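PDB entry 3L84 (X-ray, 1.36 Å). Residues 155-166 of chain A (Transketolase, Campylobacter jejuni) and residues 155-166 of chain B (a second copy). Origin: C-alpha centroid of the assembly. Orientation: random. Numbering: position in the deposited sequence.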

# COMPACT_ATOMS: atom_id res chain seq x y z
N LEU A 155 15.12 5.06 -3.38
CA LEU A 155 15.10 4.85 -4.82
C LEU A 155 14.69 3.46 -5.25
O LEU A 155 14.29 3.26 -6.39
CB LEU A 155 16.43 5.29 -5.45
CG LEU A 155 16.67 6.81 -5.28
CD1 LEU A 155 17.85 7.22 -6.12
CD2 LEU A 155 15.46 7.70 -5.61
N GLN A 156 14.70 2.50 -4.34
CA GLN A 156 14.16 1.16 -4.67
C GLN A 156 12.67 1.11 -4.54
O GLN A 156 12.03 0.25 -5.16
CB GLN A 156 14.85 0.09 -3.81
CG GLN A 156 16.29 -0.10 -4.18
CD GLN A 156 16.98 -1.19 -3.42
OE1 GLN A 156 16.35 -2.18 -3.02
NE2 GLN A 156 18.31 -1.05 -3.24
N GLU A 157 12.10 1.97 -3.72
CA GLU A 157 10.65 1.97 -3.50
C GLU A 157 9.91 2.42 -4.75
O GLU A 157 10.28 3.41 -5.39
CB GLU A 157 10.30 2.88 -2.32
CG GLU A 157 10.60 2.25 -1.01
CD GLU A 157 9.62 1.17 -0.61
OE1 GLU A 157 8.66 0.78 -1.34
OE2 GLU A 157 9.82 0.66 0.56
N GLY A 158 8.85 1.71 -5.11
CA GLY A 158 8.03 2.08 -6.28
C GLY A 158 7.57 3.52 -6.30
O GLY A 158 7.50 4.14 -7.37
N ILE A 159 7.25 4.07 -5.13
CA ILE A 159 6.72 5.44 -5.07
C ILE A 159 7.73 6.45 -5.64
O ILE A 159 7.33 7.49 -6.19
CB ILE A 159 6.30 5.80 -3.67
CG1 ILE A 159 5.39 7.01 -3.65
CG2 ILE A 159 7.51 5.93 -2.72
CD1 ILE A 159 4.92 7.42 -2.23
N SER A 160 9.03 6.18 -5.52
CA SER A 160 10.02 7.10 -6.05
C SER A 160 9.95 7.17 -7.58
O SER A 160 9.99 8.25 -8.17
CB SER A 160 11.44 6.72 -5.58
OG SER A 160 11.94 5.52 -6.19
N TYR A 161 9.80 6.00 -8.23
CA TYR A 161 9.72 5.95 -9.67
C TYR A 161 8.45 6.67 -10.16
O TYR A 161 8.45 7.40 -11.14
CB TYR A 161 9.67 4.51 -10.18
CG TYR A 161 10.84 3.62 -9.87
CD1 TYR A 161 11.82 3.39 -10.82
CD2 TYR A 161 10.92 2.91 -8.68
CE1 TYR A 161 12.86 2.49 -10.57
CE2 TYR A 161 11.94 2.03 -8.41
CZ TYR A 161 12.90 1.80 -9.37
OH TYR A 161 13.90 0.88 -9.09
N GLU A 162 7.36 6.46 -9.41
CA GLU A 162 6.09 7.09 -9.79
C GLU A 162 6.21 8.58 -9.72
O GLU A 162 5.79 9.29 -10.64
CB GLU A 162 5.00 6.68 -8.78
CG GLU A 162 4.48 5.22 -8.81
CD GLU A 162 3.41 4.93 -7.78
OE1 GLU A 162 2.89 5.86 -7.14
OE2 GLU A 162 3.07 3.74 -7.57
N ALA A 163 6.73 9.10 -8.62
CA ALA A 163 6.81 10.55 -8.47
C ALA A 163 7.78 11.19 -9.45
O ALA A 163 7.51 12.26 -10.01
CB ALA A 163 7.21 10.90 -7.03
N CYS A 164 8.90 10.54 -9.66
CA CYS A 164 9.89 11.08 -10.57
C CYS A 164 9.39 11.03 -12.03
O CYS A 164 9.74 11.89 -12.84
CB CYS A 164 11.21 10.36 -10.42
SG CYS A 164 12.03 10.78 -8.83
N SER A 165 8.53 10.07 -12.35
CA SER A 165 7.87 10.05 -13.64
C SER A 165 7.11 11.36 -13.84
O SER A 165 7.27 12.03 -14.86
CB SER A 165 6.91 8.86 -13.72
OG SER A 165 6.48 8.65 -15.07
N LEU A 166 6.30 11.75 -12.86
CA LEU A 166 5.58 12.99 -12.94
C LEU A 166 6.51 14.23 -12.95
O LEU A 166 6.20 15.23 -13.62
CB LEU A 166 4.59 13.11 -11.75
CG LEU A 166 3.29 12.33 -11.90
CD1 LEU A 166 2.57 12.23 -10.58
CD2 LEU A 166 2.39 13.03 -12.91
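Chain B (155-166) LQEGISYEACSL

How does the backbone of chain B lie on chain A? The copies obey an exact two-fold axis, so chain B repeats the conformation of chain A: a helix ends at residue 156, Glu B157 leaves helical geometry with phi/psi of -68/135°, and a second helix runs on through Leu B166. The two second helices cross at 119° between their N-to-C directions, their axes 7.7 Å apart at closest approach. Gly B158 sits against Gly A158, with their CA atoms 3.6 Å apart and Gly A158 CA 3.5 Å from Gly B158 O. Such closeness depends on bare glycine: an ideal CB on Gly A158 would point toward chain B and fall 2.7 Å from Gly B158 C, a clash.

Which hydrogen bonds join the chains? Gly B158 N donates to Glu A162 OE2 at 2.8 Å, and Gly A158 N donates to Glu B162 OE2, also at 2.8 Å. The CA-to-CB bond of each glutamate points sideways relative to the other chain, but the extended side chain (chi2 t) brings the carboxylate of Glu A162 to the amide of Gly B158 and that of Glu B162 to the amide of Gly A158.

How are the neighbouring acids accommodated? Glu B157 OE1 lies 3.6 Å from Glu A162 OE2, a close approach of like charges repeated by symmetry. A water bridges this pair, its oxygen 2.9 Å from Glu B157 OE1 and 2.7 Å from Glu A162 OE2; a second water bridges the symmetry-related pair.

What do the aromatic rings do? Tyr B161 and Tyr A161 point toward each other, with CD1 of Tyr A161 3.3 Å from CD1 of Tyr B161. Their planes are near parallel, 24° apart, but slid so that the rings barely overlap. Instead, Tyr B161 CB rests over the Tyr A161 ring face, 3.4 Å from its centroid, and Tyr A161 CB does the same in return.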

# COMPACT_ATOMS: atom_id res chain seq x y z
N LEU B 155 2.38 -0.25 -16.12
CA LEU B 155 3.72 0.32 -16.15
C LEU B 155 3.86 1.64 -15.41
O LEU B 155 4.96 2.03 -15.06
CB LEU B 155 4.25 0.39 -17.59
CG LEU B 155 4.41 -1.02 -18.21
CD1 LEU B 155 5.15 -0.90 -19.51
CD2 LEU B 155 5.11 -2.05 -17.31
N GLN B 156 2.76 2.30 -15.11
CA GLN B 156 2.82 3.51 -14.26
C GLN B 156 2.90 3.17 -12.80
O GLN B 156 3.38 3.98 -12.01
CB GLN B 156 1.65 4.44 -14.58
CG GLN B 156 1.77 5.06 -15.94
CD GLN B 156 0.68 6.05 -16.26
OE1 GLN B 156 0.15 6.72 -15.36
NE2 GLN B 156 0.36 6.18 -17.56
N GLU B 157 2.39 2.02 -12.42
CA GLU B 157 2.38 1.61 -11.01
C GLU B 157 3.79 1.35 -10.51
O GLU B 157 4.59 0.68 -11.18
CB GLU B 157 1.51 0.36 -10.84
CG GLU B 157 0.05 0.68 -10.86
CD GLU B 157 -0.46 1.35 -9.60
OE1 GLU B 157 0.29 1.68 -8.64
OE2 GLU B 157 -1.73 1.57 -9.57
N GLY B 158 4.11 1.85 -9.33
CA GLY B 158 5.43 1.62 -8.73
C GLY B 158 5.86 0.17 -8.66
O GLY B 158 7.04 -0.15 -8.84
N ILE B 159 4.91 -0.73 -8.42
CA ILE B 159 5.24 -2.15 -8.26
C ILE B 159 5.89 -2.71 -9.55
O ILE B 159 6.72 -3.62 -9.48
CB ILE B 159 4.04 -2.96 -7.85
CG1 ILE B 159 4.43 -4.31 -7.30
CG2 ILE B 159 3.00 -3.04 -8.99
CD1 ILE B 159 3.23 -5.18 -6.85
N SER B 160 5.54 -2.17 -10.72
CA SER B 160 6.13 -2.66 -11.95
C SER B 160 7.63 -2.33 -12.01
O SER B 160 8.44 -3.18 -12.38
CB SER B 160 5.40 -2.09 -13.18
OG SER B 160 5.63 -0.69 -13.39
N TYR B 161 8.00 -1.11 -11.61
CA TYR B 161 9.38 -0.70 -11.61
C TYR B 161 10.19 -1.54 -10.61
O TYR B 161 11.31 -1.97 -10.88
CB TYR B 161 9.54 0.77 -11.22
CG TYR B 161 8.86 1.79 -12.09
CD1 TYR B 161 9.59 2.49 -13.04
CD2 TYR B 161 7.54 2.16 -11.89
CE1 TYR B 161 8.99 3.52 -13.78
CE2 TYR B 161 6.93 3.15 -12.63
CZ TYR B 161 7.68 3.86 -13.56
OH TYR B 161 7.05 4.88 -14.25
N GLU B 162 9.58 -1.80 -9.46
CA GLU B 162 10.26 -2.60 -8.43
C GLU B 162 10.54 -3.98 -8.93
O GLU B 162 11.65 -4.50 -8.79
CB GLU B 162 9.35 -2.74 -7.20
CG GLU B 162 9.10 -1.48 -6.32
CD GLU B 162 8.19 -1.75 -5.14
OE1 GLU B 162 7.86 -2.90 -4.83
OE2 GLU B 162 7.75 -0.77 -4.49
N ALA B 163 9.53 -4.63 -9.49
CA ALA B 163 9.72 -6.01 -9.94
C ALA B 163 10.68 -6.12 -11.11
O ALA B 163 11.50 -7.03 -11.18
CB ALA B 163 8.36 -6.62 -10.32
N CYS B 164 10.57 -5.19 -12.04
CA CYS B 164 11.44 -5.22 -13.20
C CYS B 164 12.90 -4.91 -12.81
O CYS B 164 13.83 -5.41 -13.43
CB CYS B 164 10.94 -4.28 -14.26
SG CYS B 164 9.40 -4.89 -15.05
N SER B 165 13.10 -4.13 -11.75
CA SER B 165 14.42 -3.92 -11.20
C SER B 165 15.03 -5.27 -10.83
O SER B 165 16.15 -5.59 -11.23
CB SER B 165 14.35 -3.02 -9.97
OG SER B 165 15.66 -2.56 -9.60
N LEU B 166 14.29 -6.09 -10.08
CA LEU B 166 14.76 -7.41 -9.73
C LEU B 166 14.94 -8.34 -10.95
O LEU B 166 15.86 -9.17 -10.96
CB LEU B 166 13.78 -8.06 -8.72
CG LEU B 166 13.91 -7.60 -7.27
CD1 LEU B 166 12.73 -8.02 -6.47
CD2 LEU B 166 15.18 -8.20 -6.67
O HOH W 1 0.64 3.42 -6.40
O HOH W 2 6.88 -1.35 -1.97